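Local coordinates for adenine phosphoribosyltransferase, putative (Trypanosoma brucei brucei, PDB 5VN4) that catalyses the transfer of a phosphoribosyl group from 5-phospho-alpha-D-ribose 1-diphosphate to adenine, giving AMP and pyrophosphate in purine salvage, at the interface of chains A and B. Residues are numbered along the deposited sequence; one frame, centred on the assembly and turned at random. Chains: chain A/B, Adenine phosphoribosyltransferase, putative.

The interface of chains A and B. Residues chain A 52-54, 57; chain B 108, 114-116, 140.
A:Glu52 reaches across to the backbone of B:Ala116 in this patch of the two-fold homodimer interface of a type I phosphoribosyltransferase. The residue directly follows A:Ala51, which belongs to the adenine pocket, and leads into the short helix 54-57; on the partner, strand 106-109 and the loop through B:Lys114, B:Ile115 and B:Ala116 face it.

Polar contacts centre on the carboxylate. A:Glu52 OE1 accepts a nearly straight hydrogen bond from B:Ala116 N (2.9 Å, 169° at H), the donor standing well above the carboxylate plane. The other oxygen, A:Glu52 OE2, turns back to its own chain and takes A:Gly54 N at 2.9 Å on its anti side, somewhat out of the carboxylate plane, so the N-terminal end of helix 54-57 is tied to the same group that crosses the interface. A water adds a bridge between the chains, 2.9 Å from A:Glu52 OE2 and 2.8 Å from the carbonyl oxygen B:Lys114 O. With bonds at both oxygens, rotation of the carboxylate is restrained. The side chain leaves with CG anti to the backbone N (chi1 168°), then bends at chi2 (59°), which swings the carboxylate in between the helix start and the partner loop; the turn about the last bond gives OE2 to the former and OE1 to the latter. The guanidinium of B:Arg140 stays at a distance, NH1 lying 5.5 Å from A:Glu52 OE2; it may still favour the charged carboxylate electrostatically.

Van der Waals contacts gather round B:Leu108, whose two methyls spread along the short helix, CD1 at its start and CD2 by its last residue. B:Leu108 CD1 meets A:Val53 CG1 at 3.6 Å, the side chains crossing at about a right angle, and also lies against the CA of A:Gly54. The B:Leu108 CD2 methyl instead packs against the hydroxyl oxygen A:Thr57 OG1 at 3.6 Å. Farther along the loop, the B:Ala116 methyl rests loosely against A:Glu52 CB, and CG2 of B:Ile115 borders the carboxylate.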
loop_
_atom_site.group_PDB
_atom_site.type_symbol
_atom_site.label_atom_id
_atom_site.label_comp_id
_atom_site.label_asym_id
_atom_site.label_seq_id
_atom_site.Cartn_x
_atom_site.Cartn_y
_atom_site.Cartn_z
ATOM N N GLU A 52 -12.693 0.857 -8.342
ATOM C CA GLU A 52 -12.033 -0.012 -7.372
ATOM C C GLU A 52 -10.611 -0.352 -7.824
ATOM O O GLU A 52 -10.402 -0.943 -8.888
ATOM C CB GLU A 52 -12.866 -1.284 -7.193
ATOM C CG GLU A 52 -12.187 -2.417 -6.429
ATOM C CD GLU A 52 -11.780 -2.028 -5.020
ATOM O OE1 GLU A 52 -12.615 -1.425 -4.301
ATOM O OE2 GLU A 52 -10.621 -2.329 -4.639
ATOM N N VAL A 53 -9.624 -0.008 -6.995
ATOM C CA VAL A 53 -8.231 -0.239 -7.377
ATOM C C VAL A 53 -7.874 -1.726 -7.415
ATOM O O VAL A 53 -6.912 -2.112 -8.100
ATOM C CB VAL A 53 -7.289 0.541 -6.438
ATOM C CG1 VAL A 53 -7.155 -0.188 -5.105
ATOM C CG2 VAL A 53 -5.935 0.770 -7.087
ATOM N N GLY A 54 -8.625 -2.578 -6.710
ATOM C CA GLY A 54 -8.282 -3.991 -6.684
ATOM C C GLY A 54 -8.354 -4.667 -8.041
ATOM O O GLY A 54 -7.615 -5.617 -8.300
ATOM N N THR A 57 -4.824 -3.972 -9.376
ATOM C CA THR A 57 -3.743 -4.751 -8.775
ATOM C C THR A 57 -3.869 -6.231 -9.109
ATOM O O THR A 57 -2.860 -6.948 -9.121
ATOM C CB THR A 57 -3.659 -4.535 -7.260
ATOM O OG1 THR A 57 -4.846 -5.007 -6.613
ATOM C CG2 THR A 57 -3.467 -3.068 -6.953
ATOM N N LEU B 108 -6.336 -7.444 -2.589
ATOM C CA LEU B 108 -6.378 -6.619 -1.391
ATOM C C LEU B 108 -7.216 -7.282 -0.307
ATOM O O LEU B 108 -8.358 -7.674 -0.552
ATOM C CB LEU B 108 -6.996 -5.255 -1.710
ATOM C CG LEU B 108 -6.528 -4.530 -2.979
ATOM C CD1 LEU B 108 -7.178 -3.167 -3.048
ATOM C CD2 LEU B 108 -5.014 -4.417 -3.047
ATOM N N LYS B 114 -13.927 -0.404 2.459
ATOM C CA LYS B 114 -12.793 -0.142 1.585
ATOM C C LYS B 114 -12.902 -0.808 0.219
ATOM O O LYS B 114 -12.443 -0.218 -0.761
ATOM C CB LYS B 114 -11.453 -0.550 2.228
ATOM C CG LYS B 114 -11.101 0.153 3.526
ATOM C CD LYS B 114 -10.724 1.607 3.297
ATOM C CE LYS B 114 -10.119 2.213 4.547
ATOM N NZ LYS B 114 -9.603 3.578 4.274
ATOM N N ILE B 115 -13.470 -2.038 0.113
ATOM C CA ILE B 115 -13.524 -2.688 -1.196
ATOM C C ILE B 115 -14.936 -2.596 -1.759
ATOM O O ILE B 115 -15.915 -2.853 -1.048
ATOM C CB ILE B 115 -13.125 -4.173 -1.065
ATOM C CG1 ILE B 115 -11.706 -4.335 -0.542
ATOM C CG2 ILE B 115 -13.293 -4.909 -2.395
ATOM C CD1 ILE B 115 -11.444 -5.751 -0.042
ATOM N N ALA B 116 -15.042 -2.298 -3.057
ATOM C CA ALA B 116 -16.323 -2.282 -3.747
ATOM C C ALA B 116 -16.699 -3.679 -4.244
ATOM O O ALA B 116 -15.863 -4.583 -4.346
ATOM C CB ALA B 116 -16.269 -1.315 -4.927
ATOM N N ARG B 140 -12.641 -9.096 -1.817
ATOM C CA ARG B 140 -13.654 -9.108 -2.860
ATOM C C ARG B 140 -14.006 -10.542 -3.254
ATOM O O ARG B 140 -13.127 -11.371 -3.507
ATOM C CB ARG B 140 -13.191 -8.311 -4.073
ATOM C CG ARG B 140 -14.384 -7.660 -4.787
ATOM C CD ARG B 140 -14.000 -6.906 -6.041
ATOM N NE ARG B 140 -13.538 -7.858 -7.038
ATOM C CZ ARG B 140 -12.262 -8.108 -7.294
ATOM N NH1 ARG B 140 -11.314 -7.431 -6.660
ATOM N NH2 ARG B 140 -11.946 -9.021 -8.194
HETATM O O HOH W 1 -10.146 -0.619 -2.379
#